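Long-range contact in glycerophosphoryl diester phosphodiesterase (Agrobacterium tumefaciens str. C58, PDB 3KS6), which belongs to the glycerophosphoryl diester phosphodiesterase family, whose members are built on a TIM-barrel fold, and carries a bound magnesium ion: residues Ile46-Met60 against Thr74-Leu88. Sequence-based numbering, arbitrary orientation. Where two conformers were deposited one is given.
Sequences IVVHHDPTLDATTDM and TATIRYGAGSHPMTL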
loop_
_atom_site.group_PDB
_atom_site.type_symbol
_atom_site.label_atom_id
_atom_site.label_comp_id
_atom_site.label_asym_id
_atom_site.label_seq_id
_atom_site.Cartn_x
_atom_site.Cartn_y
_atom_site.Cartn_z
ATOM N N ILE A 46 16.922 -2.487 -1.711
ATOM C CA ILE A 46 15.525 -2.183 -1.419
ATOM C C ILE A 46 14.787 -3.516 -1.202
ATOM O O ILE A 46 14.736 -4.336 -2.096
ATOM C CB ILE A 46 14.859 -1.419 -2.548
ATOM C CG1 ILE A 46 15.599 -0.101 -2.812
ATOM C CG2 ILE A 46 13.363 -1.152 -2.201
ATOM C CD1 ILE A 46 15.063 0.651 -3.994
ATOM N N VAL A 47 14.257 -3.738 -0.007
ATOM C CA VAL A 47 13.499 -4.947 0.259
ATOM C C VAL A 47 12.050 -4.624 0.548
ATOM O O VAL A 47 11.727 -3.562 1.074
ATOM C CB VAL A 47 14.077 -5.793 1.406
ATOM C CG1 VAL A 47 15.483 -6.295 1.041
ATOM C CG2 VAL A 47 14.079 -5.009 2.725
ATOM N N VAL A 48 11.203 -5.579 0.189
ATOM C CA VAL A 48 9.752 -5.485 0.297
ATOM C C VAL A 48 9.347 -6.147 1.640
ATOM O O VAL A 48 9.467 -7.348 1.826
ATOM C CB VAL A 48 9.058 -6.215 -0.873
ATOM C CG1 VAL A 48 7.552 -6.073 -0.793
ATOM C CG2 VAL A 48 9.589 -5.698 -2.231
ATOM N N HIS A 49 8.919 -5.331 2.588
ATOM C CA HIS A 49 8.594 -5.780 3.951
ATOM C C HIS A 49 7.766 -4.711 4.608
ATOM O O HIS A 49 8.003 -3.519 4.380
ATOM C CB HIS A 49 9.882 -6.000 4.745
ATOM C CG HIS A 49 9.738 -6.969 5.879
ATOM N ND1 HIS A 49 9.845 -8.326 5.694
ATOM C CD2 HIS A 49 9.514 -6.790 7.208
ATOM C CE1 HIS A 49 9.689 -8.952 6.848
ATOM N NE2 HIS A 49 9.488 -8.048 7.787
ATOM N N HIS A 50 6.818 -5.102 5.460
ATOM C CA HIS A 50 5.991 -4.100 6.119
ATOM C C HIS A 50 6.725 -3.359 7.245
ATOM O O HIS A 50 6.974 -2.160 7.120
ATOM C CB HIS A 50 4.701 -4.735 6.658
ATOM C CG HIS A 50 3.885 -3.774 7.445
ATOM N ND1 HIS A 50 3.619 -3.947 8.790
ATOM C CD2 HIS A 50 3.348 -2.585 7.096
ATOM C CE1 HIS A 50 2.940 -2.899 9.222
ATOM N NE2 HIS A 50 2.756 -2.065 8.213
ATOM N N ASP A 51 7.093 -4.059 8.330
ATOM C CA ASP A 51 7.756 -3.387 9.454
ATOM C C ASP A 51 9.209 -3.026 9.097
ATOM O O ASP A 51 9.819 -3.659 8.227
ATOM C CB ASP A 51 7.789 -4.269 10.705
ATOM C CG ASP A 51 6.449 -4.412 11.389
ATOM O OD1 ASP A 51 5.548 -3.568 11.216
ATOM O OD2 ASP A 51 6.333 -5.404 12.126
ATOM N N PRO A 52 9.780 -2.023 9.777
ATOM C CA PRO A 52 11.173 -1.684 9.543
ATOM C C PRO A 52 12.104 -2.719 10.166
ATOM O O PRO A 52 13.325 -2.608 10.013
ATOM C CB PRO A 52 11.317 -0.313 10.210
ATOM C CG PRO A 52 10.276 -0.296 11.271
ATOM C CD PRO A 52 9.141 -1.113 10.752
ATOM N N THR A 53 11.532 -3.683 10.884
ATOM C CA THR A 53 12.276 -4.781 11.493
ATOM C C THR A 53 11.707 -6.103 11.015
ATOM O O THR A 53 10.556 -6.207 10.570
ATOM C CB THR A 53 12.219 -4.752 13.024
ATOM O OG1 THR A 53 10.860 -4.888 13.437
ATOM C CG2 THR A 53 12.836 -3.446 13.605
ATOM N N LEU A 54 12.534 -7.126 11.102
ATOM C CA LEU A 54 12.158 -8.450 10.663
ATOM C C LEU A 54 11.397 -9.286 11.708
ATOM O O LEU A 54 10.920 -10.336 11.379
ATOM C CB LEU A 54 13.414 -9.206 10.213
ATOM C CG LEU A 54 14.143 -8.719 8.934
ATOM C CD1 LEU A 54 15.291 -9.697 8.559
ATOM C CD2 LEU A 54 13.196 -8.547 7.732
ATOM N N ASP A 55 11.266 -8.795 12.939
ATOM C CA ASP A 55 10.798 -9.603 14.074
ATOM C C ASP A 55 9.423 -10.255 13.912
ATOM O O ASP A 55 9.282 -11.442 14.149
ATOM C CB ASP A 55 10.789 -8.778 15.365
ATOM C CG ASP A 55 12.152 -8.139 15.693
ATOM O OD1 ASP A 55 12.857 -7.685 14.789
ATOM O OD2 ASP A 55 12.500 -8.073 16.892
ATOM N N ALA A 56 8.438 -9.482 13.463
ATOM C CA ALA A 56 7.017 -9.886 13.478
ATOM C C ALA A 56 6.642 -10.952 12.486
ATOM O O ALA A 56 5.812 -11.821 12.794
ATOM C CB ALA A 56 6.128 -8.656 13.274
ATOM N N THR A 57 7.230 -10.892 11.292
ATOM C CA THR A 57 6.872 -11.841 10.241
ATOM C C THR A 57 7.946 -12.815 9.778
ATOM O O THR A 57 7.704 -13.578 8.818
ATOM C CB THR A 57 6.315 -11.080 8.995
ATOM O OG1 THR A 57 7.381 -10.318 8.406
ATOM C CG2 THR A 57 5.148 -10.158 9.377
ATOM N N THR A 58 9.094 -12.871 10.450
ATOM C CA THR A 58 10.102 -13.854 10.095
ATOM C C THR A 58 10.669 -14.529 11.354
ATOM O O THR A 58 10.227 -14.287 12.464
ATOM C CB THR A 58 11.303 -13.243 9.312
ATOM O OG1 THR A 58 12.154 -12.594 10.244
ATOM C CG2 THR A 58 10.843 -12.284 8.167
ATOM N N ASP A 59 11.655 -15.384 11.131
ATOM C CA ASP A 59 12.403 -16.014 12.187
ATOM C C ASP A 59 13.619 -15.242 12.716
ATOM O O ASP A 59 14.276 -15.723 13.641
ATOM C CB ASP A 59 12.827 -17.405 11.719
ATOM C CG ASP A 59 13.720 -17.386 10.492
ATOM O OD1 ASP A 59 13.810 -16.355 9.805
ATOM O OD2 ASP A 59 14.304 -18.444 10.183
HETATM N N MSE A 60 13.888 -14.056 12.165
HETATM C CA MSE A 60 15.039 -13.230 12.550
HETATM C C MSE A 60 14.553 -11.990 13.247
HETATM O O MSE A 60 13.356 -11.719 13.270
HETATM C CB MSE A 60 15.829 -12.799 11.311
HETATM C CG MSE A 60 16.329 -13.923 10.477
HETATM SE SE MSE A 60 17.681 -14.899 11.397
HETATM C CE MSE A 60 17.948 -16.375 10.087
ATOM N N THR A 74 18.565 -14.366 4.505
ATOM C CA THR A 74 18.564 -15.599 5.285
ATOM C C THR A 74 17.266 -15.807 6.103
ATOM O O THR A 74 16.993 -16.930 6.552
ATOM C CB THR A 74 19.781 -15.692 6.235
ATOM O OG1 THR A 74 19.672 -14.714 7.279
ATOM C CG2 THR A 74 21.091 -15.483 5.449
ATOM N N ALA A 75 16.480 -14.745 6.297
ATOM C CA ALA A 75 15.228 -14.843 7.032
ATOM C C ALA A 75 14.196 -15.643 6.261
ATOM O O ALA A 75 14.173 -15.616 5.038
ATOM C CB ALA A 75 14.678 -13.459 7.298
ATOM N N THR A 76 13.347 -16.344 7.011
ATOM C CA THR A 76 12.257 -17.146 6.483
ATOM C C THR A 76 10.961 -16.461 6.910
ATOM O O THR A 76 10.797 -16.127 8.088
ATOM C CB THR A 76 12.301 -18.572 7.071
ATOM O OG1 THR A 76 13.572 -19.177 6.784
ATOM C CG2 THR A 76 11.195 -19.435 6.498
ATOM N N ILE A 77 10.034 -16.276 5.974
ATOM C CA ILE A 77 8.792 -15.604 6.270
ATOM C C ILE A 77 7.804 -16.571 6.903
ATOM O O ILE A 77 7.548 -17.653 6.360
ATOM C CB ILE A 77 8.144 -15.011 4.999
ATOM C CG1 ILE A 77 9.109 -14.041 4.260
ATOM C CG2 ILE A 77 6.844 -14.250 5.394
ATOM C CD1 ILE A 77 8.573 -13.593 2.876
ATOM N N ARG A 78 7.208 -16.153 8.017
ATOM C CA ARG A 78 6.180 -16.957 8.677
ATOM C C ARG A 78 5.054 -17.242 7.718
ATOM O O ARG A 78 4.597 -16.340 7.011
ATOM C CB ARG A 78 5.604 -16.224 9.880
ATOM C CG ARG A 78 6.595 -16.104 10.963
ATOM C CD ARG A 78 6.018 -15.567 12.225
ATOM N NE ARG A 78 7.106 -15.081 13.061
ATOM C CZ ARG A 78 6.949 -14.596 14.284
ATOM N NH1 ARG A 78 5.748 -14.550 14.838
ATOM N NH2 ARG A 78 8.005 -14.166 14.952
ATOM N N TYR A 79 4.619 -18.503 7.685
ATOM C CA TYR A 79 3.515 -18.953 6.824
ATOM C C TYR A 79 3.861 -18.898 5.347
ATOM O O TYR A 79 2.965 -19.039 4.530
ATOM C CB TYR A 79 2.181 -18.206 7.097
ATOM C CG TYR A 79 1.890 -17.951 8.525
ATOM C CD1 TYR A 79 1.655 -18.999 9.399
ATOM C CD2 TYR A 79 1.863 -16.658 9.031
ATOM C CE1 TYR A 79 1.414 -18.762 10.751
ATOM C CE2 TYR A 79 1.633 -16.414 10.365
ATOM C CZ TYR A 79 1.401 -17.462 11.222
ATOM O OH TYR A 79 1.182 -17.204 12.548
ATOM N N GLY A 80 5.159 -18.768 5.024
ATOM C CA GLY A 80 5.644 -18.579 3.667
ATOM C C GLY A 80 6.374 -19.779 3.070
ATOM O O GLY A 80 7.059 -19.644 2.046
ATOM N N ALA A 81 6.201 -20.946 3.698
ATOM C CA ALA A 81 6.724 -22.223 3.232
ATOM C C ALA A 81 8.199 -22.143 2.861
ATOM O O ALA A 81 8.625 -22.705 1.832
ATOM C CB ALA A 81 5.875 -22.754 2.038
ATOM N N GLY A 82 8.986 -21.468 3.704
ATOM C CA GLY A 82 10.399 -21.346 3.466
ATOM C C GLY A 82 10.883 -20.222 2.571
ATOM O O GLY A 82 12.090 -20.110 2.351
ATOM N N SER A 83 9.976 -19.378 2.080
ATOM C CA SER A 83 10.370 -18.241 1.236
ATOM C C SER A 83 11.099 -17.163 2.041
ATOM O O SER A 83 10.985 -17.110 3.270
ATOM C CB SER A 83 9.151 -17.644 0.536
ATOM O OG SER A 83 8.199 -17.190 1.478
ATOM N N HIS A 84 11.858 -16.324 1.330
ATOM C CA HIS A 84 12.631 -15.231 1.927
ATOM C C HIS A 84 12.088 -13.863 1.489
ATOM O O HIS A 84 11.376 -13.758 0.477
ATOM C CB HIS A 84 14.137 -15.358 1.555
ATOM C CG HIS A 84 14.707 -16.717 1.822
ATOM N ND1 HIS A 84 14.916 -17.194 3.100
ATOM C CD2 HIS A 84 15.092 -17.708 0.981
ATOM C CE1 HIS A 84 15.383 -18.431 3.036
ATOM N NE2 HIS A 84 15.521 -18.758 1.764
ATOM N N PRO A 85 12.387 -12.817 2.259
ATOM C CA PRO A 85 12.000 -11.482 1.821
ATOM C C PRO A 85 12.484 -11.139 0.414
ATOM O O PRO A 85 13.604 -11.518 0.025
ATOM C CB PRO A 85 12.657 -10.555 2.850
ATOM C CG PRO A 85 12.754 -11.383 4.088
ATOM C CD PRO A 85 12.997 -12.804 3.604
HETATM N N MSE A 86 11.641 -10.437 -0.333
HETATM C CA MSE A 86 11.946 -10.022 -1.713
HETATM C C MSE A 86 12.612 -8.659 -1.802
HETATM O O MSE A 86 12.455 -7.795 -0.913
HETATM C CB MSE A 86 10.671 -9.932 -2.558
HETATM C CG MSE A 86 9.803 -11.175 -2.612
HETATM SE SE MSE A 86 8.421 -10.991 -3.981
HETATM C CE MSE A 86 9.378 -11.322 -5.569
ATOM N N THR A 87 13.346 -8.468 -2.905
ATOM C CA THR A 87 13.833 -7.163 -3.290
ATOM C C THR A 87 12.796 -6.511 -4.211
ATOM O O THR A 87 11.924 -7.189 -4.781
ATOM C CB THR A 87 15.196 -7.231 -4.043
ATOM O OG1 THR A 87 15.024 -7.977 -5.258
ATOM C CG2 THR A 87 16.280 -7.844 -3.162
ATOM N N LEU A 88 12.876 -5.190 -4.345
ATOM C CA LEU A 88 11.995 -4.484 -5.265
ATOM C C LEU A 88 12.166 -5.071 -6.692
ATOM O O LEU A 88 11.176 -5.327 -7.407
ATOM C CB LEU A 88 12.275 -2.964 -5.246
ATOM C CG LEU A 88 11.473 -2.066 -6.207
ATOM C CD1 LEU A 88 9.945 -2.265 -6.077
ATOM C CD2 LEU A 88 11.879 -0.592 -6.033
HETATM O O HOH W 1 9.085 -9.801 0.898
HETATM O O HOH W 2 15.812 -18.667 8.291
#
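The methyl of Ala75 is the bump around which one half of this contact closes. Leu54 CD1 meets Ala75 CB at 4.0 Å, CG of Met60, a selenomethionine in the model like Met86, lies 3.6 Å from Ala75 CB, and Thr58 CB adds a third wall round this small side chain. Thr58 suits its place because OG1, set between its own N and carbonyl carbon (chi1 78°), accepts from Met60 N, closing an ST turn, and donates to Leu54 O. Next to it the carboxylate on the short side chain of Asp59 receives Thr76 N on OD1 at 2.8 Å, nearly straight but from above the carboxylate plane, while Asp59 N returns a bond to Thr76 O. Arg78 N holds Thr57 O at 2.7 Å, and in the modelled conformer the long, extended side chain reaches along the backbone of Asp55-Thr58, Ala56 O lying 3.3 Å over the guanidinium centre and NE bonding to Thr58 O.

At the other end, branched Ile46 sets CG2 3.7 Å from Leu88 CB and CD1 4.0 Å from Leu88 CD2, two buried apolar chains pointing the same way. Leu88 N bonds to Ile46 O beside the non-hydrogen-bonded pair Val47-Thr87, joining short, weakly bonded strand 86-87 antiparallel to strand 46-48, itself antiparallel to strand 33-40 of the barrel; helix 20-27 packs on Val48 and Met86, and helix 69-74 on Val47 and Thr87.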